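Local coordinates for beta-N-acetylhexosaminidase (Streptomyces plicatus, PDB 1JAK), which removes terminal beta-linked N-acetylhexosamine residues from glycans as a family 20 glycoside hydrolase, probably by substrate-assisted catalysis, at residues V348-L353 with P446-T451; Y313-G318 with L363-G368. One frame throughout, in Å; residues are numbered along the deposited sequence.

Both contacts are buried in the catalytic alpha/beta barrel, their centres about 8 Å apart, and both touch the bound azasugar. Contact 1 reaches across the mouth of the barrel, from the end of strand 346-350 to the end of strand 440-447, and its chemistry is aromatic, with one carboxylate bound to a hydroxyl of the azasugar. Contact 2 joins strands 313-315 and 363-366, the two neighbours of strand 346-350, and combines a polar bond inside the barrel with a small apolar touch. The two interlock: Gly349 of contact 1 pairs through its backbone with Gln365 of contact 2.

Contact 1 of 2, residues V348-L353 with P446-T451; sequences VGWHQL and PLWTET. With IFG ((2R,3R,4S,5R)-2-acetamido-3,4-dihydroxy-5-hydroxymethyl-piperidine), chain F.
Trp350 and Trp448 reach toward each other from opposite directions and meet through their six-membered rings, CH2 of Trp350 lying 3.7 Å from CZ2 of Trp448. The ring planes are inclined at 42°, an oblique pairing, with Trp350 CH2 near the plane of the Trp448 ring at its edge. In both tryptophans CG stands anti to the carbonyl carbon, beside the backbone N, which sends the two indoles from well-separated strand ends into the space between them.

Contact with the ligand over the indole faces involves both tryptophans. IFG C8, the acetamido methyl, sits over the centre of one Trp350 face, 3.4 Å from CD2 of that residue. Trp448 carries the piperidine ring: IFG C3 lies above the centre of its face, IFG C4 is 3.6 Å from Trp448 CD2, and hydroxyl O3 of the ligand approaches Trp448 CZ3 to 3.3 Å. The acetamido oxygen O7 of IFG also comes to 3.4 Å from Trp448 CZ2, so this indole meets both the piperidine ring and its acetamido group.

Polar recognition within the two segments falls to Glu450. Its chain bends at chi2 (91°) to present OE2 to hydroxyl O4 of IFG, which donates a very short hydrogen bond of 2.5 Å to that oxygen. Arg168 contributes a further hydrogen bond to the ligand. The indole nitrogen of Trp350 is bonded to Glu250, a second-shell link that should restrain rotation of the ring beneath the acetamido methyl.

The piperidine ring lying over the Trp448 face is thus joined to a directional bond at O4, while Trp350 closes on the N-acetyl end, consistent with a subsite that recognises both the pyranose ring of a substrate and its 2-acetamido group.

Contact 2 of 2, residues Y313-G318 with L363-G368; sequences YLHIGG and LVQYWG. With IFG ((2R,3R,4S,5R)-2-acetamido-3,4-dihydroxy-5-hydroxymethyl-piperidine), chain F.
His315 bridges to Gln365 through a side-chain hydrogen bond, and Gln365 can be followed outward from its strand. Its CB points toward segment 313-318, and CG lies anti to the backbone N (chi1 -168°). The chain then stays extended, carrying the amide into the barrel interior, where Trp350 CZ3 packs 3.2 Å from Gln365 CD. At the tip, OE1 accepts a hydrogen bond of 3.1 Å from His315 NE2, with an N-H...O angle of 155°. The donor is tilted slightly out of the carbonyl plane, whereas OE1 lies close to the imidazole plane; ring and amide planes are 67° apart. The other branch, NE2, donates to Ser393 and more weakly to Glu444.

The imidazole is held at both nitrogens: Gly317 N donates to His315 ND1 at 3.1 Å, within the ring plane. These two in-plane bonds fix the ring's rotation and identify NE2 as its protonated nitrogen, while His192 stacks on it. Farther down the strands, Leu363 CD1 touches Tyr313 CE1 at 4.1 Å.

Beyond Gln365, Trp367 lays one indole face over the acetamido methyl, its CE2 3.6 Å from IFG C8. Two parallel strands flanking strand 346-350, with polar side chains meeting inside the barrel and a ligand-binding aromatic just past a C-terminal strand end, are the arrangement of the TIM-barrel active site of family 20 hexosaminidases.

Contact 1 of 2, residues V348-L353 with P446-T451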
loop_
_atom_site.group_PDB
_atom_site.type_symbol
_atom_site.label_atom_id
_atom_site.label_comp_id
_atom_site.label_asym_id
_atom_site.label_seq_id
_atom_site.Cartn_x
_atom_site.Cartn_y
_atom_site.Cartn_z
ATOM N N VAL A 348 3.113 -1.901 15.574
ATOM C CA VAL A 348 2.283 -0.893 14.935
ATOM C C VAL A 348 0.871 -1.258 15.371
ATOM O O VAL A 348 0.550 -2.435 15.511
ATOM C CB VAL A 348 2.330 -0.967 13.395
ATOM C CG1 VAL A 348 1.475 0.150 12.803
ATOM C CG2 VAL A 348 3.770 -0.858 12.902
ATOM N N GLY A 349 0.041 -0.252 15.607
ATOM C CA GLY A 349 -1.331 -0.518 15.994
ATOM C C GLY A 349 -2.206 0.612 15.504
ATOM O O GLY A 349 -1.693 1.664 15.125
ATOM N N TRP A 350 -3.519 0.407 15.473
ATOM C CA TRP A 350 -4.408 1.485 15.060
ATOM C C TRP A 350 -4.304 2.519 16.179
ATOM O O TRP A 350 -3.836 2.186 17.273
ATOM C CB TRP A 350 -5.832 0.959 14.878
ATOM C CG TRP A 350 -5.915 -0.026 13.737
ATOM C CD1 TRP A 350 -5.974 -1.385 13.827
ATOM C CD2 TRP A 350 -5.891 0.284 12.336
ATOM N NE1 TRP A 350 -5.987 -1.946 12.569
ATOM C CE2 TRP A 350 -5.938 -0.943 11.636
ATOM C CE3 TRP A 350 -5.840 1.480 11.604
ATOM C CZ2 TRP A 350 -5.933 -1.011 10.234
ATOM C CZ3 TRP A 350 -5.836 1.413 10.208
ATOM C CH2 TRP A 350 -5.883 0.172 9.540
ATOM N N HIS A 351 -4.728 3.757 15.938
ATOM C CA HIS A 351 -4.546 4.783 16.963
ATOM C C HIS A 351 -5.204 4.566 18.318
ATOM O O HIS A 351 -4.916 5.304 19.255
ATOM C CB HIS A 351 -4.884 6.186 16.426
ATOM C CG HIS A 351 -6.346 6.455 16.275
ATOM N ND1 HIS A 351 -7.040 6.190 15.113
ATOM C CD2 HIS A 351 -7.243 6.997 17.134
ATOM C CE1 HIS A 351 -8.299 6.560 15.261
ATOM N NE2 HIS A 351 -8.449 7.053 16.479
ATOM N N GLN A 352 -6.075 3.569 18.436
ATOM C CA GLN A 352 -6.684 3.283 19.733
ATOM C C GLN A 352 -5.565 2.895 20.703
ATOM O O GLN A 352 -5.715 3.007 21.921
ATOM C CB GLN A 352 -7.683 2.126 19.629
ATOM C CG GLN A 352 -9.041 2.505 19.053
ATOM C CD GLN A 352 -8.955 3.002 17.629
ATOM O OE1 GLN A 352 -8.265 2.415 16.799
ATOM N NE2 GLN A 352 -9.672 4.081 17.333
ATOM N N LEU A 353 -4.443 2.432 20.157
ATOM C CA LEU A 353 -3.301 2.036 20.980
ATOM C C LEU A 353 -2.721 3.238 21.728
ATOM O O LEU A 353 -2.074 3.077 22.767
ATOM C CB LEU A 353 -2.210 1.391 20.109
ATOM C CG LEU A 353 -0.952 0.870 20.819
ATOM C CD1 LEU A 353 -1.328 -0.206 21.829
ATOM C CD2 LEU A 353 0.017 0.302 19.793
ATOM N N PRO A 446 -5.961 2.346 3.071
ATOM C CA PRO A 446 -6.511 1.006 3.315
ATOM C C PRO A 446 -7.705 0.676 2.430
ATOM O O PRO A 446 -8.557 1.530 2.182
ATOM C CB PRO A 446 -6.928 1.055 4.790
ATOM C CG PRO A 446 -6.157 2.233 5.359
ATOM C CD PRO A 446 -6.201 3.219 4.230
ATOM N N LEU A 447 -7.759 -0.565 1.957
ATOM C CA LEU A 447 -8.880 -1.018 1.142
ATOM C C LEU A 447 -9.540 -2.179 1.879
ATOM O O LEU A 447 -9.051 -3.312 1.851
ATOM C CB LEU A 447 -8.413 -1.471 -0.250
ATOM C CG LEU A 447 -9.517 -1.978 -1.194
ATOM C CD1 LEU A 447 -10.642 -0.950 -1.302
ATOM C CD2 LEU A 447 -8.916 -2.259 -2.572
ATOM N N TRP A 448 -10.643 -1.877 2.560
ATOM C CA TRP A 448 -11.399 -2.875 3.306
ATOM C C TRP A 448 -12.298 -3.630 2.335
ATOM O O TRP A 448 -12.764 -3.064 1.346
ATOM C CB TRP A 448 -12.212 -2.184 4.401
ATOM C CG TRP A 448 -11.320 -1.468 5.370
ATOM C CD1 TRP A 448 -11.071 -0.125 5.429
ATOM C CD2 TRP A 448 -10.511 -2.071 6.386
ATOM N NE1 TRP A 448 -10.156 0.145 6.423
ATOM C CE2 TRP A 448 -9.797 -1.033 7.025
ATOM C CE3 TRP A 448 -10.322 -3.390 6.820
ATOM C CZ2 TRP A 448 -8.906 -1.273 8.078
ATOM C CZ3 TRP A 448 -9.437 -3.630 7.868
ATOM C CH2 TRP A 448 -8.741 -2.574 8.485
ATOM N N THR A 449 -12.564 -4.903 2.612
ATOM C CA THR A 449 -13.344 -5.679 1.658
ATOM C C THR A 449 -14.706 -6.253 2.036
ATOM O O THR A 449 -15.130 -7.257 1.466
ATOM C CB THR A 449 -12.469 -6.811 1.069
ATOM O OG1 THR A 449 -11.938 -7.620 2.126
ATOM C CG2 THR A 449 -11.310 -6.215 0.278
ATOM N N GLU A 450 -15.408 -5.623 2.973
ATOM C CA GLU A 450 -16.736 -6.114 3.326
ATOM C C GLU A 450 -17.619 -6.225 2.083
ATOM O O GLU A 450 -18.439 -7.136 1.977
ATOM C CB GLU A 450 -17.437 -5.170 4.312
ATOM C CG GLU A 450 -17.072 -5.372 5.768
ATOM C CD GLU A 450 -15.910 -4.515 6.223
ATOM O OE1 GLU A 450 -15.155 -4.004 5.368
ATOM O OE2 GLU A 450 -15.750 -4.361 7.450
ATOM N N THR A 451 -17.441 -5.293 1.145
ATOM C CA THR A 451 -18.264 -5.243 -0.066
ATOM C C THR A 451 -17.588 -5.635 -1.379
ATOM O O THR A 451 -18.226 -5.594 -2.433
ATOM C CB THR A 451 -18.836 -3.819 -0.279
ATOM O OG1 THR A 451 -17.789 -2.945 -0.729
ATOM C CG2 THR A 451 -19.410 -3.273 1.021
HETATM N N1 IFG F . -13.396 0.068 10.530
HETATM C C2 IFG F . -12.698 -1.221 10.771
HETATM C C3 IFG F . -12.369 -2.071 9.477
HETATM C C4 IFG F . -13.481 -2.032 8.407
HETATM C C5 IFG F . -13.825 -0.569 8.120
HETATM C C6 IFG F . -14.879 -0.343 7.040
HETATM C C7 IFG F . -10.563 -0.035 11.072
HETATM C C8 IFG F . -9.247 0.271 11.739
HETATM C C9 IFG F . -14.293 0.187 9.371
HETATM N N2 IFG F . -11.448 -0.973 11.524
HETATM O O7 IFG F . -10.834 0.623 10.077
HETATM O O3 IFG F . -12.120 -3.419 9.853
HETATM O O4 IFG F . -14.636 -2.691 8.924
HETATM O O6 IFG F . -14.778 0.963 6.484
#

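Contact 2 of 2, residues Y313-G318 with L363-G368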
loop_
_atom_site.group_PDB
_atom_site.type_symbol
_atom_site.label_atom_id
_atom_site.label_comp_id
_atom_site.label_asym_id
_atom_site.label_seq_id
_atom_site.Cartn_x
_atom_site.Cartn_y
_atom_site.Cartn_z
ATOM N N TYR A 313 8.330 -4.322 10.814
ATOM C CA TYR A 313 7.092 -4.124 11.565
ATOM C C TYR A 313 6.111 -5.277 11.696
ATOM O O TYR A 313 6.050 -6.169 10.853
ATOM C CB TYR A 313 6.358 -2.932 10.949
ATOM C CG TYR A 313 7.274 -1.778 10.626
ATOM C CD1 TYR A 313 7.680 -0.889 11.619
ATOM C CD2 TYR A 313 7.785 -1.606 9.337
ATOM C CE1 TYR A 313 8.574 0.139 11.342
ATOM C CE2 TYR A 313 8.682 -0.575 9.047
ATOM C CZ TYR A 313 9.072 0.291 10.058
ATOM O OH TYR A 313 9.969 1.301 9.790
ATOM N N LEU A 314 5.325 -5.226 12.769
ATOM C CA LEU A 314 4.293 -6.220 13.030
ATOM C C LEU A 314 3.117 -5.425 13.593
ATOM O O LEU A 314 3.234 -4.790 14.638
ATOM C CB LEU A 314 4.786 -7.256 14.042
ATOM C CG LEU A 314 3.976 -8.546 14.197
ATOM C CD1 LEU A 314 2.625 -8.262 14.829
ATOM C CD2 LEU A 314 3.819 -9.200 12.840
ATOM N N HIS A 315 1.997 -5.452 12.875
ATOM C CA HIS A 315 0.784 -4.719 13.241
ATOM C C HIS A 315 -0.115 -5.591 14.124
ATOM O O HIS A 315 -0.482 -6.698 13.726
ATOM C CB HIS A 315 0.043 -4.342 11.945
ATOM C CG HIS A 315 -0.805 -3.109 12.037
ATOM N ND1 HIS A 315 -1.792 -2.943 12.985
ATOM C CD2 HIS A 315 -0.863 -2.013 11.240
ATOM C CE1 HIS A 315 -2.424 -1.802 12.767
ATOM N NE2 HIS A 315 -1.880 -1.219 11.713
ATOM N N ILE A 316 -0.465 -5.106 15.316
ATOM C CA ILE A 316 -1.334 -5.875 16.207
ATOM C C ILE A 316 -2.758 -5.319 16.267
ATOM O O ILE A 316 -3.562 -5.739 17.097
ATOM C CB ILE A 316 -0.757 -5.969 17.650
ATOM C CG1 ILE A 316 -0.595 -4.576 18.259
ATOM C CG2 ILE A 316 0.574 -6.712 17.624
ATOM C CD1 ILE A 316 -0.115 -4.595 19.703
ATOM N N GLY A 317 -3.068 -4.380 15.375
ATOM C CA GLY A 317 -4.407 -3.812 15.332
ATOM C C GLY A 317 -4.788 -2.992 16.552
ATOM O O GLY A 317 -4.123 -2.007 16.870
ATOM N N GLY A 318 -5.871 -3.387 17.219
ATOM C CA GLY A 318 -6.314 -2.668 18.408
ATOM C C GLY A 318 -7.547 -1.808 18.199
ATOM O O GLY A 318 -8.004 -1.120 19.115
ATOM N N LEU A 363 4.535 2.654 16.497
ATOM C CA LEU A 363 3.899 3.575 15.565
ATOM C C LEU A 363 2.404 3.315 15.688
ATOM O O LEU A 363 1.996 2.186 15.955
ATOM C CB LEU A 363 4.304 3.301 14.113
ATOM C CG LEU A 363 5.718 3.604 13.626
ATOM C CD1 LEU A 363 6.663 2.505 14.070
ATOM C CD2 LEU A 363 5.704 3.696 12.104
ATOM N N VAL A 364 1.591 4.351 15.527
ATOM C CA VAL A 364 0.148 4.157 15.568
ATOM C C VAL A 364 -0.439 4.674 14.269
ATOM O O VAL A 364 0.040 5.659 13.703
ATOM C CB VAL A 364 -0.529 4.862 16.773
ATOM C CG1 VAL A 364 -0.086 4.193 18.067
ATOM C CG2 VAL A 364 -0.203 6.348 16.783
ATOM N N GLN A 365 -1.463 3.982 13.785
ATOM C CA GLN A 365 -2.107 4.354 12.536
ATOM C C GLN A 365 -3.423 5.065 12.820
ATOM O O GLN A 365 -4.386 4.453 13.283
ATOM C CB GLN A 365 -2.353 3.108 11.683
ATOM C CG GLN A 365 -2.744 3.428 10.251
ATOM C CD GLN A 365 -2.876 2.193 9.382
ATOM O OE1 GLN A 365 -2.393 1.109 9.732
ATOM N NE2 GLN A 365 -3.522 2.353 8.233
ATOM N N TYR A 366 -3.449 6.360 12.531
ATOM C CA TYR A 366 -4.625 7.189 12.766
ATOM C C TYR A 366 -5.661 7.080 11.654
ATOM O O TYR A 366 -5.391 7.445 10.504
ATOM C CB TYR A 366 -4.205 8.650 12.901
ATOM C CG TYR A 366 -5.350 9.566 13.238
ATOM C CD1 TYR A 366 -5.878 9.602 14.529
ATOM C CD2 TYR A 366 -5.922 10.384 12.266
ATOM C CE1 TYR A 366 -6.946 10.432 14.844
ATOM C CE2 TYR A 366 -6.994 11.220 12.570
ATOM C CZ TYR A 366 -7.499 11.237 13.863
ATOM O OH TYR A 366 -8.555 12.061 14.175
ATOM N N TRP A 367 -6.848 6.594 12.000
ATOM C CA TRP A 367 -7.917 6.460 11.021
ATOM C C TRP A 367 -9.133 7.312 11.393
ATOM O O TRP A 367 -10.265 7.012 11.001
ATOM C CB TRP A 367 -8.316 4.984 10.855
ATOM C CG TRP A 367 -8.770 4.284 12.109
ATOM C CD1 TRP A 367 -8.003 3.935 13.185
ATOM C CD2 TRP A 367 -10.091 3.805 12.387
ATOM N NE1 TRP A 367 -8.766 3.263 14.115
ATOM C CE2 TRP A 367 -10.051 3.171 13.649
ATOM C CE3 TRP A 367 -11.305 3.847 11.689
ATOM C CZ2 TRP A 367 -11.181 2.580 14.232
ATOM C CZ3 TRP A 367 -12.432 3.257 12.267
ATOM C CH2 TRP A 367 -12.359 2.633 13.528
ATOM N N GLY A 368 -8.878 8.384 12.143
ATOM C CA GLY A 368 -9.935 9.293 12.550
ATOM C C GLY A 368 -10.465 10.122 11.393
ATOM O O GLY A 368 -10.028 9.964 10.250
HETATM N N1 IFG F . -13.396 0.068 10.530
HETATM C C2 IFG F . -12.698 -1.221 10.771
HETATM C C3 IFG F . -12.369 -2.071 9.477
HETATM C C4 IFG F . -13.481 -2.032 8.407
HETATM C C5 IFG F . -13.825 -0.569 8.120
HETATM C C6 IFG F . -14.879 -0.343 7.040
HETATM C C7 IFG F . -10.563 -0.035 11.072
HETATM C C8 IFG F . -9.247 0.271 11.739
HETATM C C9 IFG F . -14.293 0.187 9.371
HETATM N N2 IFG F . -11.448 -0.973 11.524
HETATM O O7 IFG F . -10.834 0.623 10.077
HETATM O O3 IFG F . -12.120 -3.419 9.853
HETATM O O4 IFG F . -14.636 -2.691 8.924
HETATM O O6 IFG F . -14.778 0.963 6.484
#